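Local coordinates for protein 16 kDa beta-galactoside-binding lectin (Gallus gallus, PDB 1QMJ) that binds beta-galactosides such as lactose as a homodimeric galectin, and may take part in the regulation of differentiation, at residues A[3-8]-A[127-132]; A[14-19]-A[116-121]; A[31-36]-A[86-91]; A[38-43]-A[65-70]; A[55-60]-A[102-107]. One frame throughout, in Å; residues are numbered along the deposited sequence.

Contact 1. Residues A[3-8]-A[127-132]; sequences LVVTQL and KAIKFS
L3 reaches across to I129, the two side chains sliding past each other from opposite directions until CD1 of L3 lies 3.9 Å from CD1 of I129. The leucine pays for this with an unfavourable first torsion (chi1 45°), which lodges CG between the backbone N and the carbonyl carbon. V4 turns its back on the contact and rests on Y117 and A119, as the alternation of a strand demands. V5 faces inward again and meets the isoleucine tip to tip, its CG2 4.0 Å from CD1 of I129. CD1 of I129 therefore touches both L3 and V5; an extended second torsion (chi2 -152°) carries it out toward them. After T6 and Q7 the chain brings in L8, whose side chain crosses that of F131 at about a right angle. Its CD2 comes to the far end of the ring, 3.9 Å from CE1 and 4.1 Å from CZ of F131, neither squarely over the face nor at the edge. No hydrogen bond joins the two segments, and the CA atoms of V5 and I129 stand 9.8 Å apart, since each strand belongs to its own sheet. L3 of the second subunit packs on both L8 and F131. Strands of that subunit pair antiparallel with both segments, so this is the edge of a beta-sandwich at which both sheets run on across a dimer interface, as in galectin-1-like homodimers.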
# COMPACT_ATOMS: atom_id res chain seq x y z
N LEU A 3 1.78 8.11 1.00
CA LEU A 3 0.97 7.17 1.78
C LEU A 3 1.82 6.39 2.78
O LEU A 3 3.06 6.37 2.72
CB LEU A 3 0.26 6.16 0.85
CG LEU A 3 1.14 5.57 -0.25
CD1 LEU A 3 2.04 4.44 0.24
CD2 LEU A 3 0.31 4.98 -1.40
N VAL A 4 1.10 5.76 3.68
CA VAL A 4 1.67 4.93 4.74
C VAL A 4 1.00 3.56 4.72
O VAL A 4 -0.23 3.45 4.63
CB VAL A 4 1.42 5.58 6.11
CG1 VAL A 4 1.99 4.76 7.27
CG2 VAL A 4 2.05 6.97 6.24
N VAL A 5 1.84 2.55 4.81
CA VAL A 5 1.39 1.15 4.82
C VAL A 5 1.83 0.48 6.12
O VAL A 5 3.02 0.53 6.49
CB VAL A 5 2.00 0.39 3.64
CG1 VAL A 5 1.30 -0.95 3.38
CG2 VAL A 5 1.93 1.16 2.32
N THR A 6 0.86 -0.06 6.82
CA THR A 6 1.10 -0.73 8.10
C THR A 6 0.50 -2.14 8.06
O THR A 6 -0.11 -2.55 7.06
CB THR A 6 0.47 0.07 9.24
OG1 THR A 6 -0.87 0.40 8.93
CG2 THR A 6 1.21 1.38 9.53
N GLN A 7 0.70 -2.85 9.15
CA GLN A 7 0.21 -4.23 9.32
C GLN A 7 0.95 -5.18 8.37
O GLN A 7 0.43 -6.23 7.98
CB GLN A 7 -1.28 -4.32 9.00
CG GLN A 7 -2.13 -3.28 9.73
CD GLN A 7 -2.10 -3.43 11.25
OE1 GLN A 7 -1.94 -4.54 11.76
NE2 GLN A 7 -2.24 -2.37 12.02
N LEU A 8 2.16 -4.79 8.01
CA LEU A 8 3.01 -5.60 7.11
C LEU A 8 3.79 -6.63 7.92
O LEU A 8 3.88 -6.54 9.16
CB LEU A 8 4.01 -4.71 6.37
CG LEU A 8 3.37 -3.82 5.31
CD1 LEU A 8 4.38 -2.90 4.61
CD2 LEU A 8 2.69 -4.61 4.19
N LYS A 127 2.74 4.88 -7.83
CA LYS A 127 1.87 4.31 -8.85
C LYS A 127 1.53 2.87 -8.49
O LYS A 127 0.48 2.37 -8.86
CB LYS A 127 2.57 4.36 -10.21
CG LYS A 127 1.78 5.05 -11.30
CD LYS A 127 0.56 4.23 -11.72
CE LYS A 127 -0.18 4.90 -12.87
NZ LYS A 127 -0.64 6.28 -12.51
N ALA A 128 2.41 2.21 -7.75
CA ALA A 128 2.19 0.82 -7.37
C ALA A 128 3.17 0.34 -6.30
O ALA A 128 4.30 0.82 -6.23
CB ALA A 128 2.30 -0.07 -8.60
N ILE A 129 2.70 -0.58 -5.46
CA ILE A 129 3.51 -1.20 -4.41
C ILE A 129 3.31 -2.71 -4.59
O ILE A 129 2.18 -3.20 -4.56
CB ILE A 129 3.05 -0.79 -2.98
CG1 ILE A 129 3.23 0.72 -2.80
CG2 ILE A 129 3.84 -1.57 -1.92
CD1 ILE A 129 3.47 1.16 -1.37
N LYS A 130 4.41 -3.42 -4.85
CA LYS A 130 4.35 -4.86 -5.08
C LYS A 130 5.13 -5.63 -4.02
O LYS A 130 6.12 -5.14 -3.49
CB LYS A 130 4.94 -5.20 -6.45
CG LYS A 130 4.27 -4.51 -7.62
CD LYS A 130 4.95 -4.90 -8.92
CE LYS A 130 4.35 -4.18 -10.12
NZ LYS A 130 5.07 -4.55 -11.38
N PHE A 131 4.69 -6.86 -3.75
CA PHE A 131 5.34 -7.72 -2.77
C PHE A 131 5.78 -9.00 -3.46
O PHE A 131 5.05 -9.56 -4.29
CB PHE A 131 4.40 -8.01 -1.60
CG PHE A 131 3.80 -6.77 -0.99
CD1 PHE A 131 4.49 -6.05 -0.02
CD2 PHE A 131 2.56 -6.30 -1.42
CE1 PHE A 131 3.97 -4.87 0.51
CE2 PHE A 131 2.03 -5.12 -0.90
CZ PHE A 131 2.73 -4.41 0.07
N SER A 132 7.01 -9.44 -3.18
CA SER A 132 7.57 -10.64 -3.78
C SER A 132 8.37 -11.43 -2.75
O SER A 132 9.18 -12.29 -3.14
CB SER A 132 8.47 -10.25 -4.96
OG SER A 132 7.80 -9.36 -5.83
OXT SER A 132 8.16 -11.19 -1.54

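Contact 2. Residues A[14-19]-A[116-121]; sequences ECVKVK and QYLAVE
V16 and L118 point at each other tip to tip, and the contact is made by one branch of each: CG1 of V16 stands 3.9 Å from CD2 of L118. The leucine's CG lies opposite the backbone N (chi1 173°), which lifts the branch point off its own strand and up to the valines. The same CD2 also looks along the facing strand to V18, though more loosely, at 4.4 Å from CG2 of V18. Two residues further on in each strand, V18 and V120 again approach head-on, with CG1 of V18 4.1 Å from CG2 of V120. The strands behind these side chains run in nearly the same direction, their axes 10.4 Å apart at closest and inclined by 18°. This is the layering of the galectin beta-sandwich, two antiparallel sheets laid face to face with branched aliphatic side chains meeting end to end between them and no hydrogen bond between these two segments. L118 is further packed against L8 and I129, V120 against V126, and V18 against F124, all of the same chain. The alternate residues of segment 14-19 look the other way: K17 lies over E85 and C87, and C15 carries a disulfide-linked beta-mercaptoethanol. On the opposite strand, Y117, which with Q116 forms a classic beta bulge opposite G34, turns its ring out beside V4 and T6.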
# COMPACT_ATOMS: atom_id res chain seq x y z
N GLU A 14 12.17 -11.53 1.19
CA GLU A 14 11.04 -10.91 0.48
C GLU A 14 11.48 -9.56 -0.09
O GLU A 14 12.36 -8.89 0.46
CB GLU A 14 9.87 -10.70 1.44
CG GLU A 14 9.27 -12.01 1.93
CD GLU A 14 8.24 -11.81 3.03
OE1 GLU A 14 7.32 -10.91 2.90
OE2 GLU A 14 8.29 -12.54 4.10
N CYS A 15 10.86 -9.21 -1.19
CA CYS A 15 11.16 -7.97 -1.90
C CYS A 15 9.93 -7.05 -1.94
O CYS A 15 8.81 -7.49 -2.22
CB CYS A 15 11.58 -8.30 -3.34
SG CYS A 15 11.77 -6.80 -4.42
N VAL A 16 10.19 -5.79 -1.65
CA VAL A 16 9.18 -4.73 -1.65
C VAL A 16 9.54 -3.75 -2.76
O VAL A 16 10.59 -3.11 -2.73
CB VAL A 16 9.15 -3.99 -0.31
CG1 VAL A 16 8.23 -2.76 -0.33
CG2 VAL A 16 8.67 -4.85 0.85
N LYS A 17 8.66 -3.65 -3.72
CA LYS A 17 8.87 -2.76 -4.87
C LYS A 17 7.91 -1.59 -4.86
O LYS A 17 6.68 -1.77 -4.81
CB LYS A 17 8.66 -3.52 -6.17
CG LYS A 17 9.62 -4.68 -6.37
CD LYS A 17 9.46 -5.34 -7.73
CE LYS A 17 10.61 -6.28 -8.10
NZ LYS A 17 10.75 -6.48 -9.55
N VAL A 18 8.50 -0.42 -4.93
CA VAL A 18 7.76 0.83 -4.98
C VAL A 18 8.00 1.49 -6.33
O VAL A 18 9.13 1.87 -6.65
CB VAL A 18 8.21 1.79 -3.87
CG1 VAL A 18 7.50 3.15 -3.94
CG2 VAL A 18 7.95 1.26 -2.47
N LYS A 19 6.93 1.60 -7.08
CA LYS A 19 6.96 2.22 -8.40
C LYS A 19 6.28 3.58 -8.32
O LYS A 19 5.26 3.73 -7.64
CB LYS A 19 6.23 1.35 -9.43
CG LYS A 19 6.66 -0.11 -9.41
CD LYS A 19 5.95 -0.95 -10.47
CE LYS A 19 6.45 -0.68 -11.89
NZ LYS A 19 6.01 0.63 -12.41
N GLN A 116 7.24 -3.84 9.20
CA GLN A 116 5.81 -3.74 9.40
C GLN A 116 5.29 -2.38 9.00
O GLN A 116 4.08 -2.14 8.99
CB GLN A 116 5.47 -3.98 10.86
CG GLN A 116 6.06 -5.25 11.43
CD GLN A 116 5.74 -5.42 12.90
OE1 GLN A 116 6.23 -4.67 13.74
NE2 GLN A 116 4.91 -6.40 13.21
N TYR A 117 6.20 -1.48 8.66
CA TYR A 117 5.85 -0.12 8.30
C TYR A 117 6.60 0.34 7.06
O TYR A 117 7.79 0.07 6.92
CB TYR A 117 6.19 0.79 9.49
CG TYR A 117 6.00 2.28 9.28
CD1 TYR A 117 7.03 3.06 8.75
CD2 TYR A 117 4.81 2.90 9.64
CE1 TYR A 117 6.87 4.44 8.59
CE2 TYR A 117 4.64 4.27 9.48
CZ TYR A 117 5.67 5.04 8.96
OH TYR A 117 5.49 6.39 8.80
N LEU A 118 5.89 1.04 6.17
CA LEU A 118 6.46 1.58 4.94
C LEU A 118 5.76 2.91 4.70
O LEU A 118 4.55 3.00 4.86
CB LEU A 118 6.18 0.63 3.76
CG LEU A 118 6.54 1.05 2.32
CD1 LEU A 118 8.03 1.23 2.15
CD2 LEU A 118 6.07 -0.00 1.33
N ALA A 119 6.53 3.94 4.39
CA ALA A 119 5.94 5.25 4.11
C ALA A 119 6.73 5.94 3.02
O ALA A 119 7.96 5.85 2.97
CB ALA A 119 5.93 6.09 5.36
N VAL A 120 6.02 6.57 2.09
CA VAL A 120 6.66 7.30 1.00
C VAL A 120 6.29 8.76 1.19
O VAL A 120 5.12 9.07 1.36
CB VAL A 120 6.15 6.82 -0.39
CG1 VAL A 120 6.81 7.64 -1.49
CG2 VAL A 120 6.45 5.34 -0.59
N GLU A 121 7.29 9.63 1.21
CA GLU A 121 7.04 11.06 1.39
C GLU A 121 7.85 11.92 0.42
O GLU A 121 8.75 11.43 -0.28
CB GLU A 121 7.32 11.48 2.84
CG GLU A 121 8.73 11.22 3.32
CD GLU A 121 8.94 11.58 4.79
OE1 GLU A 121 8.16 11.08 5.64
OE2 GLU A 121 9.88 12.35 5.09

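Contact 3. Residues A[31-36]-A[86-91]; sequences VNVGKD and ICISFD. With BME (beta-mercaptoethanol), chain D.
The hydroxyl of S89 donates a hydrogen bond to a beta-mercaptoethanol molecule, OG of S89 lying 3.0 Å from O1 of the ligand. The ligand probably came from the crystallisation liquor; it is tethered through its sulfur S2, which is bonded to SG of C15, just before strand 16-22. All this happens on the outer side of strand 86-90. Its inner side carries I86 and I88, which meet V31 and V33 with no polar bond between the segments. The closest approach is between I88 and V31: the side chains slide past each other in opposite directions, and CD1 of I88 ends 3.6 Å from CG1 of V31. The same methyl reaches CG1 of V33 at 4.1 Å, so the tip of I88 touches two successive inward-facing valines. Its CG1 lies opposite the carbonyl carbon (chi1 -64°), and the extended second torsion carries CD1 across the gap. I86 comes to V31 from straight ahead, tip to tip, with CD1 of I86 4.1 Å from CG2 of V31; the two branches of V31 are thus divided between the two isoleucines. N32, pointing away, packs instead on L40 and H43 of its own sheet. With the strand axes 10.3 Å apart and only 22° from parallel, this lies near the middle of a face-to-face beta-sandwich, the jelly-roll core of the galectin domain.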
# COMPACT_ATOMS: atom_id res chain seq x y z
N VAL A 31 11.79 7.28 1.31
CA VAL A 31 11.14 5.97 1.42
C VAL A 31 11.60 5.30 2.72
O VAL A 31 12.72 4.77 2.80
CB VAL A 31 11.53 5.09 0.23
CG1 VAL A 31 11.02 3.66 0.36
CG2 VAL A 31 10.98 5.61 -1.10
N ASN A 32 10.72 5.35 3.70
CA ASN A 32 10.99 4.80 5.04
C ASN A 32 10.30 3.46 5.29
O ASN A 32 9.11 3.29 4.95
CB ASN A 32 10.50 5.77 6.12
CG ASN A 32 10.77 7.24 5.78
OD1 ASN A 32 11.91 7.59 5.46
ND2 ASN A 32 9.80 8.12 5.83
N VAL A 33 11.10 2.57 5.88
CA VAL A 33 10.69 1.21 6.28
C VAL A 33 11.20 0.96 7.71
O VAL A 33 12.30 1.40 8.08
CB VAL A 33 11.30 0.14 5.35
CG1 VAL A 33 10.75 0.20 3.93
CG2 VAL A 33 12.82 0.25 5.21
N GLY A 34 10.41 0.25 8.49
CA GLY A 34 10.77 -0.07 9.89
C GLY A 34 9.59 -0.69 10.63
O GLY A 34 8.81 -1.47 10.06
N LYS A 35 9.50 -0.31 11.91
CA LYS A 35 8.44 -0.79 12.82
C LYS A 35 7.29 0.21 12.83
O LYS A 35 6.11 -0.16 12.75
CB LYS A 35 9.00 -0.93 14.23
CG LYS A 35 9.82 -2.22 14.42
CD LYS A 35 9.08 -3.47 13.92
CE LYS A 35 9.95 -4.73 13.96
NZ LYS A 35 9.31 -5.88 13.32
N ASP A 36 7.66 1.47 12.94
CA ASP A 36 6.72 2.60 12.94
C ASP A 36 7.49 3.87 12.58
O ASP A 36 8.70 3.82 12.29
CB ASP A 36 6.02 2.75 14.30
CG ASP A 36 6.96 2.68 15.50
OD1 ASP A 36 7.99 3.45 15.55
OD2 ASP A 36 6.72 1.85 16.46
N ILE A 86 11.75 1.23 -7.16
CA ILE A 86 12.68 1.01 -6.05
C ILE A 86 12.37 -0.33 -5.37
O ILE A 86 11.25 -0.56 -4.89
CB ILE A 86 12.53 2.16 -5.06
CG1 ILE A 86 12.86 3.52 -5.68
CG2 ILE A 86 13.45 2.02 -3.84
CD1 ILE A 86 12.22 4.70 -4.95
N CYS A 87 13.38 -1.18 -5.34
CA CYS A 87 13.27 -2.52 -4.73
C CYS A 87 14.06 -2.56 -3.43
O CYS A 87 15.25 -2.21 -3.39
CB CYS A 87 13.82 -3.57 -5.69
SG CYS A 87 12.81 -3.72 -7.24
N ILE A 88 13.36 -3.00 -2.40
CA ILE A 88 13.92 -3.09 -1.05
C ILE A 88 13.80 -4.51 -0.48
O ILE A 88 12.73 -5.13 -0.53
CB ILE A 88 13.18 -2.13 -0.12
CG1 ILE A 88 13.37 -0.66 -0.51
CG2 ILE A 88 13.63 -2.24 1.34
CD1 ILE A 88 12.35 0.27 0.15
N SER A 89 14.91 -4.95 0.05
CA SER A 89 15.06 -6.25 0.70
C SER A 89 16.08 -6.08 1.82
O SER A 89 16.79 -5.07 1.89
CB SER A 89 15.54 -7.31 -0.30
OG SER A 89 16.75 -6.90 -0.91
N PHE A 90 16.14 -7.05 2.70
CA PHE A 90 17.07 -6.98 3.82
C PHE A 90 17.27 -8.35 4.46
O PHE A 90 16.59 -9.32 4.10
CB PHE A 90 16.52 -6.03 4.89
CG PHE A 90 15.41 -6.67 5.75
CD1 PHE A 90 14.14 -6.87 5.21
CD2 PHE A 90 15.68 -7.05 7.07
CE1 PHE A 90 13.13 -7.45 5.99
CE2 PHE A 90 14.68 -7.64 7.85
CZ PHE A 90 13.40 -7.84 7.31
N ASP A 91 18.20 -8.36 5.37
CA ASP A 91 18.56 -9.53 6.17
C ASP A 91 19.03 -9.00 7.52
O ASP A 91 18.86 -7.82 7.84
CB ASP A 91 19.64 -10.38 5.47
CG ASP A 91 20.85 -9.59 4.99
OD1 ASP A 91 21.46 -8.80 5.80
OD2 ASP A 91 21.27 -9.73 3.78
C1 BME D . 15.31 -8.33 -4.82
C2 BME D . 14.66 -7.06 -5.41
O1 BME D . 15.76 -8.07 -3.50
S2 BME D . 13.68 -6.19 -4.14

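Contact 4. Residues A[38-43]-A[65-70]; sequences STLMLH and GTWGEE
W67 brings the outer end of its indole over the ring of H43, with CH2 of W67 3.6 Å above the middle of the imidazole. The rings are not parallel: their planes meet at 47°, and it is the CZ3–CH2 side of the indole that dips closest, CZ3 of W67 lying 3.6 Å from CG of H43. The histidine extends to this place with CG opposite its backbone N (chi1 177°). L40, three residues earlier and before the corner at M41, adds a looser apolar touch, CD1 of L40 to CH2 of W67 at 4.4 Å. At the start of both segments the backbones join: N of G65 donates to O of S38 over 2.9 Å, with 159° at the hydrogen, and the approach is tilted out of the carbonyl plane. CB of S38 lies 3.8 Å from that same N of G65. Outside the segments, K62 makes a cation-pi contact with the indole, and E70 forms a salt bridge with R72. H43 opens the HxNPR signature of galectins, and W67, G68, E69 and E70 belong to the predicted beta-galactoside site. The tryptophan is thus propped near its tip by H43 and L40 while remaining largely exposed, which is consistent with the galectin habit of packing the apolar face of galactose against this indole.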
# COMPACT_ATOMS: atom_id res chain seq x y z
N SER A 38 8.59 6.18 14.33
CA SER A 38 9.65 6.57 15.29
C SER A 38 10.87 5.63 15.21
O SER A 38 11.98 5.99 15.63
CB SER A 38 9.12 6.53 16.72
OG SER A 38 8.06 7.46 16.87
N THR A 39 10.65 4.46 14.67
CA THR A 39 11.71 3.45 14.53
C THR A 39 11.76 2.96 13.09
O THR A 39 10.91 2.16 12.66
CB THR A 39 11.45 2.28 15.47
OG1 THR A 39 11.42 2.75 16.81
CG2 THR A 39 12.53 1.20 15.38
N LEU A 40 12.76 3.45 12.39
CA LEU A 40 12.98 3.12 10.98
C LEU A 40 14.28 2.37 10.78
O LEU A 40 15.34 2.75 11.31
CB LEU A 40 13.06 4.40 10.15
CG LEU A 40 11.83 5.29 10.29
CD1 LEU A 40 11.96 6.59 9.50
CD2 LEU A 40 10.55 4.61 9.78
N MET A 41 14.16 1.32 10.02
CA MET A 41 15.29 0.49 9.67
C MET A 41 16.10 1.23 8.62
O MET A 41 17.33 1.11 8.55
CB MET A 41 14.81 -0.85 9.12
CG MET A 41 15.95 -1.75 8.63
SD MET A 41 15.37 -3.13 7.68
CE MET A 41 14.20 -4.08 8.63
N LEU A 42 15.40 2.00 7.80
CA LEU A 42 16.05 2.76 6.74
C LEU A 42 15.22 3.94 6.24
O LEU A 42 14.01 3.81 5.97
CB LEU A 42 16.32 1.85 5.55
CG LEU A 42 16.71 2.63 4.30
CD1 LEU A 42 18.07 3.33 4.44
CD2 LEU A 42 16.81 1.75 3.06
N HIS A 43 15.93 5.05 6.14
CA HIS A 43 15.40 6.33 5.66
C HIS A 43 16.14 6.72 4.38
O HIS A 43 17.11 7.49 4.42
CB HIS A 43 15.59 7.42 6.72
CG HIS A 43 15.12 8.80 6.25
ND1 HIS A 43 15.98 9.89 6.15
CD2 HIS A 43 13.89 9.26 5.86
CE1 HIS A 43 15.29 10.93 5.72
NE2 HIS A 43 14.04 10.57 5.55
N GLY A 65 12.50 7.77 17.85
CA GLY A 65 12.33 9.13 17.29
C GLY A 65 13.67 9.89 17.12
O GLY A 65 13.68 11.10 16.86
N THR A 66 14.78 9.20 17.27
CA THR A 66 16.11 9.84 17.13
C THR A 66 16.82 9.33 15.87
O THR A 66 16.92 8.12 15.63
CB THR A 66 17.01 9.53 18.34
OG1 THR A 66 16.36 9.90 19.54
CG2 THR A 66 18.34 10.28 18.29
N TRP A 67 17.31 10.28 15.10
CA TRP A 67 18.05 9.99 13.86
C TRP A 67 19.45 9.47 14.22
O TRP A 67 20.06 9.92 15.20
CB TRP A 67 18.23 11.25 13.00
CG TRP A 67 16.94 11.77 12.35
CD1 TRP A 67 16.34 12.94 12.59
CD2 TRP A 67 16.17 11.09 11.36
NE1 TRP A 67 15.19 13.01 11.75
CE2 TRP A 67 15.11 11.92 11.04
CE3 TRP A 67 16.29 9.85 10.72
CZ2 TRP A 67 14.13 11.58 10.09
CZ3 TRP A 67 15.30 9.52 9.77
CH2 TRP A 67 14.28 10.34 9.47
N GLY A 68 19.91 8.53 13.43
CA GLY A 68 21.24 7.94 13.61
C GLY A 68 22.25 8.81 12.87
O GLY A 68 21.97 9.96 12.53
N GLU A 69 23.41 8.24 12.62
CA GLU A 69 24.47 8.94 11.89
C GLU A 69 24.22 8.79 10.39
O GLU A 69 24.11 7.67 9.87
CB GLU A 69 25.84 8.34 12.24
CG GLU A 69 26.95 8.78 11.28
CD GLU A 69 27.37 10.24 11.45
OE1 GLU A 69 27.18 10.84 12.57
OE2 GLU A 69 27.92 10.88 10.47
N GLU A 70 24.12 9.92 9.74
CA GLU A 70 23.87 9.97 8.30
C GLU A 70 24.96 9.24 7.54
O GLU A 70 26.12 9.19 7.96
CB GLU A 70 23.85 11.41 7.81
CG GLU A 70 22.54 12.13 8.13
CD GLU A 70 22.40 13.44 7.38
OE1 GLU A 70 23.38 13.88 6.66
OE2 GLU A 70 21.30 14.12 7.46

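Contact 5. Residues A[55-60]-A[102-107]; sequences NTVVCN and VEFEFP
The ring of F104 is covered from both sides: V57 lies over one face and V102, just ahead of its own strand, over the other. V57 offers its branch end, with CG1 above the face and CG2 4.1 Å from CZ of F104, the two side chains arriving from opposite directions. CG1 of V102 sits 4.2 Å above the opposite face, displaced toward the rim. F106 meets its partners at a slant, neither face-on nor edge-on. One flank of its ring takes C59, with CB of C59 3.6 Å from CD1 of F106. The far end runs up against the backbone of N60, where CA of N60 is 3.5 Å from CZ of F106. Its first torsion (chi1 -171°) sends the ring away from its own backbone N and across to that chain. These two phenylalanines, two residues apart, are inward-facing side chains of an edge strand in the five-stranded sheet, laid on strand 56-59 of the facing sheet in the galectin beta-sandwich. The CA atoms of C59 and F106 are 7.2 Å apart. SG of C59 makes an oblique sulfur-aromatic contact, 5.4 Å from the centroid of the F106 ring and 39° off its normal. F44 fills in beside V57, C59 and F104, its ring meeting that of F104 at an inclination, while L42 and D71 lie against F106. N60 itself turns its side chain away from F106, and its ND2 donates a hydrogen bond to O of G68, within the predicted galactoside site.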
# COMPACT_ATOMS: atom_id res chain seq x y z
N ASN A 55 21.81 16.84 -5.28
CA ASN A 55 21.90 15.51 -5.91
C ASN A 55 22.74 14.55 -5.06
O ASN A 55 23.83 14.11 -5.46
CB ASN A 55 22.56 15.65 -7.28
CG ASN A 55 21.76 16.55 -8.22
OD1 ASN A 55 20.55 16.69 -8.06
ND2 ASN A 55 22.37 17.17 -9.22
N THR A 56 22.20 14.25 -3.89
CA THR A 56 22.84 13.34 -2.93
C THR A 56 21.81 12.46 -2.24
O THR A 56 20.75 12.93 -1.81
CB THR A 56 23.56 14.13 -1.83
OG1 THR A 56 24.50 15.02 -2.40
CG2 THR A 56 24.33 13.22 -0.86
N VAL A 57 22.14 11.20 -2.16
CA VAL A 57 21.29 10.22 -1.49
C VAL A 57 21.77 10.08 -0.05
O VAL A 57 22.94 9.78 0.21
CB VAL A 57 21.38 8.84 -2.17
CG1 VAL A 57 20.69 7.74 -1.36
CG2 VAL A 57 20.73 8.81 -3.55
N VAL A 58 20.86 10.31 0.85
CA VAL A 58 21.14 10.20 2.27
C VAL A 58 20.38 9.02 2.84
O VAL A 58 19.18 8.85 2.60
CB VAL A 58 20.71 11.48 3.01
CG1 VAL A 58 20.96 11.42 4.52
CG2 VAL A 58 21.45 12.74 2.53
N CYS A 59 21.11 8.22 3.58
CA CYS A 59 20.57 7.02 4.24
C CYS A 59 20.77 7.19 5.73
O CYS A 59 21.79 7.70 6.19
CB CYS A 59 21.31 5.77 3.76
SG CYS A 59 20.94 5.34 1.99
N ASN A 60 19.78 6.75 6.48
CA ASN A 60 19.83 6.86 7.93
C ASN A 60 18.77 5.99 8.57
O ASN A 60 17.80 5.57 7.93
CB ASN A 60 19.57 8.32 8.33
CG ASN A 60 20.21 8.71 9.66
OD1 ASN A 60 20.66 7.85 10.40
ND2 ASN A 60 20.28 9.99 10.01
N VAL A 102 21.97 1.42 -9.89
CA VAL A 102 22.78 1.19 -8.71
C VAL A 102 22.07 0.45 -7.58
O VAL A 102 20.84 0.49 -7.47
CB VAL A 102 23.25 2.55 -8.11
CG1 VAL A 102 24.31 2.34 -7.06
CG2 VAL A 102 23.76 3.47 -9.20
N GLU A 103 22.86 -0.25 -6.77
CA GLU A 103 22.34 -0.94 -5.62
C GLU A 103 22.97 -0.23 -4.43
O GLU A 103 24.19 -0.04 -4.38
CB GLU A 103 22.74 -2.41 -5.61
CG GLU A 103 22.42 -3.11 -4.29
CD GLU A 103 22.85 -4.56 -4.27
OE1 GLU A 103 24.05 -4.83 -4.02
OE2 GLU A 103 21.98 -5.43 -4.51
N PHE A 104 22.13 0.24 -3.51
CA PHE A 104 22.58 0.92 -2.32
C PHE A 104 22.49 -0.07 -1.18
O PHE A 104 21.60 -0.91 -1.15
CB PHE A 104 21.70 2.14 -2.04
CG PHE A 104 21.80 3.22 -3.09
CD1 PHE A 104 22.92 4.06 -3.13
CD2 PHE A 104 20.79 3.40 -4.03
CE1 PHE A 104 23.01 5.07 -4.09
CE2 PHE A 104 20.88 4.41 -4.99
CZ PHE A 104 21.99 5.25 -5.02
N GLU A 105 23.44 -0.00 -0.26
CA GLU A 105 23.44 -0.90 0.88
C GLU A 105 23.54 -0.05 2.14
O GLU A 105 24.14 1.02 2.11
CB GLU A 105 24.62 -1.87 0.78
CG GLU A 105 24.54 -2.77 -0.44
CD GLU A 105 25.80 -3.57 -0.67
OE1 GLU A 105 26.08 -4.49 0.13
OE2 GLU A 105 26.51 -3.28 -1.66
N PHE A 106 22.93 -0.52 3.22
CA PHE A 106 22.94 0.21 4.48
C PHE A 106 22.85 -0.85 5.57
O PHE A 106 22.01 -1.75 5.50
CB PHE A 106 21.73 1.16 4.54
CG PHE A 106 21.75 2.11 5.71
CD1 PHE A 106 22.66 3.16 5.76
CD2 PHE A 106 20.84 1.97 6.76
CE1 PHE A 106 22.66 4.06 6.83
CE2 PHE A 106 20.84 2.86 7.83
CZ PHE A 106 21.75 3.90 7.87
N PRO A 107 23.72 -0.78 6.59
CA PRO A 107 23.69 -1.77 7.67
C PRO A 107 22.41 -1.78 8.49
O PRO A 107 21.85 -0.72 8.81
CB PRO A 107 24.90 -1.39 8.52
CG PRO A 107 25.01 0.08 8.30
CD PRO A 107 24.78 0.22 6.83

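Contacts 1, 2, 3 and 5 bridge the two antiparallel sheets, while contact 4 stays within the seven-stranded sheet, at the predicted galactoside site. Contacts 1, 2 and 3 run inward from the dimer edge, centres about 5 Å apart for 1 and 2 and about 6 Å for 2 and 3; contact 5 lies beyond the chain's centre. Probable hydrogen bonds such as V5 N to L118 O and A119 N to N32 O tie these together. Contact 4 joins contact 3 through V33 and M41, contact 5 through H43 and N60. Along the chain, 1 to 4 enclose one another in turn; 5 interleaves with 3 and 4. Centres of contacts 1 and 4 are about 20 Å apart, the predicted site lying well away from the dimer seam.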